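Local coordinates for protein aminotransferase (Helicobacter pylori, PDB 2FN6) that catalyses the pyridoxal-phosphate-dependent transfer of an amino group from glutamate to a UDP-linked 4-keto sugar, the second step of pseudaminic acid biosynthesis for flagellin modification, at residues F4-P9 and H180-I185; K32-F37 and L231-S236; T296-I301 and A343-P348. All blocks are in the same frame, centred on the assembly; numbering follows the deposited sequence.

Interaction 1: residues F4-P9 and H180-I185; sequences FAYSEP and HAIKPI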
loop_
_atom_site.group_PDB
_atom_site.type_symbol
_atom_site.label_atom_id
_atom_site.label_comp_id
_atom_site.label_asym_id
_atom_site.label_seq_id
_atom_site.Cartn_x
_atom_site.Cartn_y
_atom_site.Cartn_z
ATOM N N PHE A 4 -8.433 24.793 14.339
ATOM C CA PHE A 4 -7.250 24.737 13.480
ATOM C C PHE A 4 -6.440 23.463 13.673
ATOM O O PHE A 4 -5.799 23.276 14.705
ATOM C CB PHE A 4 -6.337 25.949 13.724
ATOM C CG PHE A 4 -6.919 27.257 13.256
ATOM C CD1 PHE A 4 -7.378 28.206 14.187
ATOM C CD2 PHE A 4 -7.019 27.543 11.893
ATOM C CE1 PHE A 4 -7.913 29.416 13.769
ATOM C CE2 PHE A 4 -7.553 28.753 11.456
ATOM C CZ PHE A 4 -8.002 29.695 12.397
ATOM N N ALA A 5 -6.466 22.587 12.677
ATOM C CA ALA A 5 -5.607 21.408 12.697
ATOM C C ALA A 5 -4.181 21.874 12.426
ATOM O O ALA A 5 -3.982 22.959 11.862
ATOM C CB ALA A 5 -6.070 20.369 11.655
ATOM N N TYR A 6 -3.197 21.075 12.844
ATOM C CA TYR A 6 -1.808 21.461 12.697
ATOM C C TYR A 6 -1.406 21.502 11.212
ATOM O O TYR A 6 -0.581 22.335 10.823
ATOM C CB TYR A 6 -0.877 20.614 13.576
ATOM C CG TYR A 6 -0.481 19.255 13.029
ATOM C CD1 TYR A 6 0.692 19.102 12.281
ATOM C CD2 TYR A 6 -1.257 18.113 13.280
ATOM C CE1 TYR A 6 1.078 17.860 11.775
ATOM C CE2 TYR A 6 -0.885 16.862 12.780
ATOM C CZ TYR A 6 0.288 16.745 12.028
ATOM O OH TYR A 6 0.687 15.520 11.533
ATOM N N SER A 7 -2.016 20.638 10.397
ATOM C CA SER A 7 -1.884 20.715 8.933
ATOM C C SER A 7 -3.167 20.251 8.230
ATOM O O SER A 7 -4.008 19.592 8.831
ATOM C CB SER A 7 -0.652 19.923 8.437
ATOM O OG SER A 7 -0.451 20.051 7.034
ATOM N N GLU A 8 -3.298 20.597 6.953
ATOM C CA GLU A 8 -4.472 20.288 6.149
ATOM C C GLU A 8 -4.014 20.085 4.731
ATOM O O GLU A 8 -3.053 20.723 4.307
ATOM C CB GLU A 8 -5.393 21.492 6.073
ATOM C CG GLU A 8 -6.474 21.617 7.097
ATOM C CD GLU A 8 -7.088 23.019 7.069
ATOM O OE1 GLU A 8 -7.493 23.506 5.982
ATOM O OE2 GLU A 8 -7.148 23.646 8.142
ATOM N N PRO A 9 -4.739 19.257 3.960
ATOM C CA PRO A 9 -4.550 19.295 2.510
ATOM C C PRO A 9 -4.936 20.667 1.929
ATOM O O PRO A 9 -5.767 21.380 2.512
ATOM C CB PRO A 9 -5.518 18.228 2.015
ATOM C CG PRO A 9 -6.572 18.146 3.100
ATOM C CD PRO A 9 -5.762 18.269 4.350
ATOM N N HIS A 180 1.432 11.924 1.971
ATOM C CA HIS A 180 0.291 11.827 2.867
ATOM C C HIS A 180 -0.471 13.175 2.904
ATOM O O HIS A 180 0.138 14.238 2.765
ATOM C CB HIS A 180 0.783 11.410 4.262
ATOM C CG HIS A 180 -0.287 11.394 5.305
ATOM N ND1 HIS A 180 -1.145 10.327 5.479
ATOM C CD2 HIS A 180 -0.646 12.321 6.223
ATOM C CE1 HIS A 180 -1.987 10.601 6.457
ATOM N NE2 HIS A 180 -1.708 11.805 6.923
ATOM N N ALA A 181 -1.795 13.101 3.085
ATOM C CA ALA A 181 -2.725 14.250 3.106
ATOM C C ALA A 181 -2.217 15.567 3.666
ATOM O O ALA A 181 -2.511 16.625 3.116
ATOM C CB ALA A 181 -4.013 13.865 3.830
ATOM N N ILE A 182 -1.479 15.519 4.768
ATOM C CA ILE A 182 -1.051 16.762 5.410
ATOM C C ILE A 182 0.422 17.169 5.142
ATOM O O ILE A 182 0.934 18.117 5.753
ATOM C CB ILE A 182 -1.403 16.769 6.928
ATOM C CG1 ILE A 182 -0.999 15.473 7.608
ATOM C CG2 ILE A 182 -2.896 16.958 7.124
ATOM C CD1 ILE A 182 0.296 15.534 8.346
ATOM N N LYS A 183 1.078 16.452 4.222
ATOM C CA LYS A 183 2.480 16.684 3.878
ATOM C C LYS A 183 2.638 17.888 2.905
ATOM O O LYS A 183 1.626 18.465 2.463
ATOM C CB LYS A 183 3.089 15.415 3.282
ATOM C CG LYS A 183 3.237 14.244 4.217
ATOM C CD LYS A 183 4.227 14.456 5.361
ATOM C CE LYS A 183 4.061 13.317 6.374
ATOM N NZ LYS A 183 4.821 13.494 7.634
ATOM N N PRO A 184 3.899 18.303 2.598
ATOM C CA PRO A 184 4.091 19.468 1.716
ATOM C C PRO A 184 3.294 19.481 0.405
ATOM O O PRO A 184 2.732 20.515 0.078
ATOM C CB PRO A 184 5.604 19.501 1.509
ATOM C CG PRO A 184 6.099 19.026 2.818
ATOM C CD PRO A 184 5.199 17.823 3.095
ATOM N N ILE A 185 3.253 18.367 -0.328
ATOM C CA ILE A 185 2.250 18.157 -1.383
ATOM C C ILE A 185 1.563 16.822 -1.084
ATOM O O ILE A 185 2.121 16.011 -0.347
ATOM C CB ILE A 185 2.857 18.155 -2.800
ATOM C CG1 ILE A 185 3.918 17.075 -2.948
ATOM C CG2 ILE A 185 3.432 19.515 -3.141
ATOM C CD1 ILE A 185 4.028 16.571 -4.365
#
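Ile182 lays its two branches against different residues of 4-9, CD1 at the hydroxyl end of Tyr6 and CG2 against the backbone that follows Ser7. The Tyr6 contact is obliquely placed on the ring, with CD1 3.2 Å from Tyr6 OH and 3.9 Å from Tyr6 CZ, and the two side chains run at about a right angle to each other. With CG1 set between the backbone N and the carbonyl carbon (chi1 47°), Ile182 can send CD1 to the phenol while CG2 lies 3.7 Å from Glu8 N.

The polar part of the contact is a single bond: Ser7 OG donates to Ile182 O at 2.7 Å, at a C=O...donor angle of 125° and only slightly tilted from the carbonyl plane. Ser7 OG also lies 3.4 Å from Ile182 CB. Farther along, Pro9 CA rests 3.4 Å from Ala181 O. The carbonyl served by Ser7 belongs to a type I turn, His180 to Lys183, closed by Lys183 N donating to His180 O.

The loop that follows the N-terminal strand is thereby fastened to the loop that carries Lys183, the lysine that forms the Schiff base with pyridoxal phosphate in this fold type I aminotransferase. Tyr6 is itself a substrate-binding residue, and its ring meets that of His315, another one. The Lys183 loop lies between strands 174-178 and 191-195 of the large mixed sheet, while the 4-5 strand pairs with 310-311, and Lys26 and Leu28 of the second subunit pack on Pro9 and Ala181.

Interaction 2: residues K32-F37 and L231-S236; sequences KRSLLF and LNEIQS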
loop_
_atom_site.group_PDB
_atom_site.type_symbol
_atom_site.label_atom_id
_atom_site.label_comp_id
_atom_site.label_asym_id
_atom_site.label_seq_id
_atom_site.Cartn_x
_atom_site.Cartn_y
_atom_site.Cartn_z
ATOM N N LYS A 32 0.302 5.685 -17.497
ATOM C CA LYS A 32 1.229 6.738 -17.878
ATOM C C LYS A 32 1.444 7.739 -16.772
ATOM O O LYS A 32 2.534 8.311 -16.636
ATOM C CB LYS A 32 0.724 7.463 -19.132
ATOM C CG LYS A 32 0.710 6.620 -20.410
ATOM C CD LYS A 32 -0.528 5.722 -20.504
ATOM C CE LYS A 32 -0.283 4.528 -21.430
ATOM N NZ LYS A 32 -1.127 3.356 -21.041
ATOM N N ARG A 33 0.406 7.960 -15.977
ATOM C CA ARG A 33 0.439 9.064 -15.023
ATOM C C ARG A 33 1.422 8.894 -13.865
ATOM O O ARG A 33 2.011 9.890 -13.445
ATOM C CB ARG A 33 -0.972 9.479 -14.576
ATOM C CG ARG A 33 -1.685 10.362 -15.628
ATOM C CD ARG A 33 -3.175 10.406 -15.394
ATOM N NE ARG A 33 -3.959 10.692 -16.596
ATOM C CZ ARG A 33 -4.863 9.864 -17.128
ATOM N NH1 ARG A 33 -5.120 8.672 -16.575
ATOM N NH2 ARG A 33 -5.528 10.230 -18.220
ATOM N N SER A 34 1.639 7.668 -13.374
ATOM C CA SER A 34 2.694 7.455 -12.355
ATOM C C SER A 34 4.098 7.677 -12.907
ATOM O O SER A 34 4.915 8.339 -12.251
ATOM C CB SER A 34 2.588 6.107 -11.635
ATOM O OG SER A 34 2.148 5.074 -12.499
ATOM N N LEU A 35 4.368 7.149 -14.109
ATOM C CA LEU A 35 5.623 7.453 -14.841
ATOM C C LEU A 35 5.808 8.954 -15.010
ATOM O O LEU A 35 6.861 9.485 -14.669
ATOM C CB LEU A 35 5.691 6.756 -16.208
ATOM C CG LEU A 35 5.590 5.214 -16.241
ATOM C CD1 LEU A 35 5.240 4.728 -17.649
ATOM C CD2 LEU A 35 6.850 4.499 -15.699
ATOM N N LEU A 36 4.775 9.650 -15.472
ATOM C CA LEU A 36 4.861 11.108 -15.604
ATOM C C LEU A 36 5.231 11.779 -14.273
ATOM O O LEU A 36 6.081 12.670 -14.231
ATOM C CB LEU A 36 3.563 11.690 -16.159
ATOM C CG LEU A 36 3.313 11.768 -17.672
ATOM C CD1 LEU A 36 1.927 12.405 -17.967
ATOM C CD2 LEU A 36 4.431 12.544 -18.389
ATOM N N PHE A 37 4.596 11.323 -13.196
ATOM C CA PHE A 37 4.819 11.831 -11.844
ATOM C C PHE A 37 6.252 11.576 -11.398
ATOM O O PHE A 37 6.905 12.468 -10.890
ATOM C CB PHE A 37 3.784 11.197 -10.872
ATOM C CG PHE A 37 3.823 11.745 -9.462
ATOM C CD1 PHE A 37 4.225 13.064 -9.205
ATOM C CD2 PHE A 37 3.416 10.945 -8.381
ATOM C CE1 PHE A 37 4.240 13.571 -7.896
ATOM C CE2 PHE A 37 3.415 11.447 -7.048
ATOM C CZ PHE A 37 3.839 12.746 -6.804
ATOM N N LEU A 231 1.277 3.107 -6.749
ATOM C CA LEU A 231 0.439 4.278 -6.600
ATOM C C LEU A 231 -0.416 4.341 -7.857
ATOM O O LEU A 231 0.119 4.299 -8.969
ATOM C CB LEU A 231 1.279 5.550 -6.454
ATOM C CG LEU A 231 0.482 6.827 -6.149
ATOM C CD1 LEU A 231 -0.236 6.698 -4.785
ATOM C CD2 LEU A 231 1.352 8.072 -6.175
ATOM N N ASN A 232 -1.735 4.443 -7.691
ATOM C CA ASN A 232 -2.642 4.436 -8.831
ATOM C C ASN A 232 -2.729 5.767 -9.595
ATOM O O ASN A 232 -2.261 6.805 -9.124
ATOM C CB ASN A 232 -4.023 3.944 -8.411
ATOM C CG ASN A 232 -4.708 4.877 -7.436
ATOM O OD1 ASN A 232 -5.068 4.469 -6.330
ATOM N ND2 ASN A 232 -4.888 6.124 -7.828
ATOM N N GLU A 233 -3.340 5.720 -10.776
ATOM C CA GLU A 233 -3.394 6.862 -11.695
ATOM C C GLU A 233 -4.108 8.099 -11.163
ATOM O O GLU A 233 -3.734 9.220 -11.498
ATOM C CB GLU A 233 -4.037 6.441 -13.016
ATOM C CG GLU A 233 -3.252 5.391 -13.772
ATOM C CD GLU A 233 -1.914 5.903 -14.249
ATOM O OE1 GLU A 233 -0.897 5.672 -13.540
ATOM O OE2 GLU A 233 -1.893 6.537 -15.332
ATOM N N ILE A 234 -5.131 7.897 -10.342
ATOM C CA ILE A 234 -5.887 9.001 -9.781
ATOM C C ILE A 234 -4.988 9.769 -8.836
ATOM O O ILE A 234 -5.005 11.001 -8.816
ATOM C CB ILE A 234 -7.137 8.510 -9.008
ATOM C CG1 ILE A 234 -7.985 7.579 -9.874
ATOM C CG2 ILE A 234 -7.960 9.695 -8.492
ATOM C CD1 ILE A 234 -9.077 6.851 -9.083
ATOM N N GLN A 235 -4.189 9.042 -8.058
ATOM C CA GLN A 235 -3.340 9.689 -7.083
ATOM C C GLN A 235 -2.082 10.249 -7.733
ATOM O O GLN A 235 -1.549 11.264 -7.286
ATOM C CB GLN A 235 -3.043 8.742 -5.931
ATOM C CG GLN A 235 -4.272 8.526 -5.058
ATOM C CD GLN A 235 -4.124 7.398 -4.060
ATOM O OE1 GLN A 235 -3.150 7.327 -3.303
ATOM N NE2 GLN A 235 -5.119 6.511 -4.035
ATOM N N SER A 236 -1.637 9.618 -8.815
ATOM C CA SER A 236 -0.527 10.161 -9.597
ATOM C C SER A 236 -0.891 11.512 -10.240
ATOM O O SER A 236 -0.091 12.448 -10.198
ATOM C CB SER A 236 -0.070 9.165 -10.668
ATOM O OG SER A 236 0.303 7.907 -10.114
#
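Glu233 places its carboxylate at the first turn of helix 32-45, where both oxygens accept bonds from the other segment. Among the hydrogen bonds, the one from Arg33 N is the shortest, 2.8 Å to Glu233 OE2 with an N-H...O angle of 154°, using the syn lone pair of that oxygen. Glu233 OE1 takes two donors from one residue: Ser34 N at 3.2 Å, arriving on the syn side but 26° out of the carboxylate plane, and Ser34 OG at 3.3 Å, nearly in line with the C-O bond. A chain folded at its second torsion (chi2 -66°) turns the carboxylate back toward the helix start, and bonds to both oxygens restrict its rotation.

Charge plays a looser part. Arg33 and Glu233 cross at about a right angle, and Arg33 NH1 stays 4.1 Å from Glu233 OE2, beyond a salt bridge; Ser25 OG is a weak partner of that same nitrogen. The carboxylate's position near a helix N-terminus would probably favour its ionised form.

The van der Waals contacts involve Ser236, Phe37 and Leu231. Ser236 OG comes 3.3 Å from Ser34 CB while donating to the carbonyl O of Asn232, the N-cap residue of its helix. Phe37 receives Ser236 O over one face of its ring and Leu231 CD2 at the ring edge, 4.1 Å from Phe37 CE2; Val52 of strand 49-53 backs this apolar end.

Both segments lie at the N-terminal ends of their helices, 32-45 and 233-243, which meet there. A carboxylate accepting from main-chain N-H groups at a helix N-terminus is a familiar charge-and-dipole arrangement, here joining two helices nearly 200 residues apart beside strand 49-53 of the large mixed sheet.

Interaction 3: residues T296-I301 and A343-P348; sequences TCKKLI and AEISLP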
loop_
_atom_site.group_PDB
_atom_site.type_symbol
_atom_site.label_atom_id
_atom_site.label_comp_id
_atom_site.label_asym_id
_atom_site.label_seq_id
_atom_site.Cartn_x
_atom_site.Cartn_y
_atom_site.Cartn_z
ATOM N N THR A 296 6.210 20.295 33.324
ATOM C CA THR A 296 5.176 19.620 34.125
ATOM C C THR A 296 3.776 20.205 33.875
ATOM O O THR A 296 2.799 19.798 34.497
ATOM C CB THR A 296 5.490 19.657 35.654
ATOM O OG1 THR A 296 5.403 21.005 36.134
ATOM C CG2 THR A 296 6.880 19.086 35.957
ATOM N N CYS A 297 3.688 21.163 32.965
ATOM C CA CYS A 297 2.403 21.704 32.535
ATOM C C CYS A 297 1.943 21.223 31.159
ATOM O O CYS A 297 0.827 21.549 30.767
ATOM C CB CYS A 297 2.458 23.232 32.497
ATOM S SG CYS A 297 2.258 23.999 34.075
ATOM N N LYS A 298 2.792 20.480 30.431
ATOM C CA LYS A 298 2.532 20.121 29.014
ATOM C C LYS A 298 1.062 19.880 28.722
ATOM O O LYS A 298 0.410 20.706 28.070
ATOM C CB LYS A 298 3.330 18.889 28.581
ATOM C CG LYS A 298 4.385 19.105 27.488
ATOM C CD LYS A 298 3.859 19.856 26.257
ATOM C CE LYS A 298 4.329 19.246 24.925
ATOM N NZ LYS A 298 5.712 18.679 24.912
ATOM N N LYS A 299 0.548 18.763 29.238
ATOM C CA LYS A 299 -0.833 18.319 29.002
ATOM C C LYS A 299 -1.816 19.450 29.233
ATOM O O LYS A 299 -2.716 19.667 28.427
ATOM C CB LYS A 299 -1.191 17.122 29.892
ATOM C CG LYS A 299 0.024 16.462 30.581
ATOM C CD LYS A 299 0.414 17.223 31.883
ATOM C CE LYS A 299 1.921 17.474 31.997
ATOM N NZ LYS A 299 2.741 16.227 31.996
ATOM N N LEU A 300 -1.621 20.188 30.321
ATOM C CA LEU A 300 -2.485 21.323 30.653
ATOM C C LEU A 300 -2.340 22.461 29.646
ATOM O O LEU A 300 -3.332 23.086 29.267
ATOM C CB LEU A 300 -2.216 21.801 32.088
ATOM C CG LEU A 300 -2.188 20.665 33.131
ATOM C CD1 LEU A 300 -1.512 21.070 34.460
ATOM C CD2 LEU A 300 -3.600 20.096 33.373
ATOM N N ILE A 301 -1.109 22.709 29.199
ATOM C CA ILE A 301 -0.845 23.667 28.123
ATOM C C ILE A 301 -1.568 23.240 26.844
ATOM O O ILE A 301 -2.219 24.057 26.194
ATOM C CB ILE A 301 0.664 23.794 27.807
ATOM C CG1 ILE A 301 1.484 24.157 29.054
ATOM C CG2 ILE A 301 0.892 24.797 26.691
ATOM C CD1 ILE A 301 1.281 25.561 29.563
ATOM N N ALA A 343 9.622 19.463 25.498
ATOM C CA ALA A 343 9.549 20.857 25.058
ATOM C C ALA A 343 8.705 21.113 23.799
ATOM O O ALA A 343 8.106 22.185 23.674
ATOM C CB ALA A 343 10.957 21.432 24.859
ATOM N N GLU A 344 8.666 20.156 22.868
ATOM C CA GLU A 344 8.112 20.424 21.526
ATOM C C GLU A 344 6.592 20.525 21.471
ATOM O O GLU A 344 5.883 19.706 22.057
ATOM C CB GLU A 344 8.603 19.387 20.503
ATOM C CG GLU A 344 8.530 19.838 19.042
ATOM C CD GLU A 344 7.147 19.672 18.382
ATOM O OE1 GLU A 344 6.345 18.839 18.831
ATOM O OE2 GLU A 344 6.859 20.373 17.392
ATOM N N ILE A 345 6.118 21.538 20.741
ATOM C CA ILE A 345 4.710 21.682 20.329
ATOM C C ILE A 345 4.671 22.158 18.867
ATOM O O ILE A 345 5.298 23.181 18.526
ATOM C CB ILE A 345 3.951 22.708 21.202
ATOM C CG1 ILE A 345 3.924 22.259 22.664
ATOM C CG2 ILE A 345 2.521 22.922 20.689
ATOM C CD1 ILE A 345 3.350 23.290 23.575
ATOM N N SER A 346 3.951 21.422 18.012
ATOM C CA SER A 346 3.778 21.809 16.615
ATOM C C SER A 346 2.501 22.591 16.482
ATOM O O SER A 346 1.422 22.051 16.737
ATOM C CB SER A 346 3.719 20.601 15.693
ATOM O OG SER A 346 4.905 19.854 15.766
ATOM N N LEU A 347 2.632 23.859 16.092
ATOM C CA LEU A 347 1.504 24.756 15.867
ATOM C C LEU A 347 0.967 24.643 14.437
ATOM O O LEU A 347 1.672 24.189 13.540
ATOM C CB LEU A 347 1.933 26.202 16.102
ATOM C CG LEU A 347 2.409 26.586 17.489
ATOM C CD1 LEU A 347 2.797 28.045 17.480
ATOM C CD2 LEU A 347 1.332 26.293 18.520
ATOM N N PRO A 348 -0.274 25.102 14.210
ATOM C CA PRO A 348 -0.849 25.000 12.874
ATOM C C PRO A 348 0.018 25.704 11.845
ATOM O O PRO A 348 0.358 26.877 12.017
ATOM C CB PRO A 348 -2.190 25.725 13.015
ATOM C CG PRO A 348 -2.510 25.642 14.475
ATOM C CD PRO A 348 -1.193 25.751 15.161
#
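Lys298 reaches from the first turn of helix 298-307 to the end strand of a small three-stranded antiparallel sheet, a helix-on-sheet packing in the C-terminal part of this aminotransferase. Its ammonium donates to Glu344 O, with Lys298 NZ 3.0 Å from that oxygen, at a C=O...donor angle of 135° and tilted 35° from the carbonyl plane. The stronger partner of the ammonium is His342 O, just before the segment in helix 335-343, so one charge joins the helix end to the strand start. The aliphatic part works too: Lys298 CE lies 3.8 Å from Ile345 CG1, the two side chains sliding past each other in opposite directions. Bends at the second, third and fourth torsions coil the lysine so that its tip meets the strand while its CE methylene passes the isoleucine.

One turn of helix later, Ile301 CG2 meets Ile345 CD1 at 4.2 Å. Ile345 points its side chain toward the helix, with CG1 beside its backbone N (chi1 -62°), and thus offers one methylene to the lysine and a terminal methyl to Ile301. Around this pair, Ile288 and Met290 of strand 286-290 touch Ile345, and Phe369 of helix 355-370 packs on Ile301.

Further out, the strand is held in its sheet by backbone bonds between Ile345 and Ile288 and between Leu347 and Tyr286. Glu344 OE1 accepts from the backbone N of His315, one of the substrate-binding residues. Its second oxygen, Glu344 OE2, accepts on its syn lone pair from Ser346 OG at 2.6 Å.

The three contacts run from the loop of the cofactor lysine out to two sides of the chain's centre. All the touching residues of interaction 3 are buried, whereas interactions 1 and 2 are only partly so, and both of those touch the second subunit. Interactions 1 and 3 adjoin, Ala5 O packing on Pro348 CB at 3.5 Å, and both border His315; interactions 2 and 3 lie on opposite sides of the chain's centre, their centres about 39 Å apart. Chemistry follows place: a hydroxyl and an isoleucine pin the catalytic loop, a carboxylate accepts from backbone N-H groups at a helix start, and a lysine satisfies carbonyls beside an apolar helix-sheet seam.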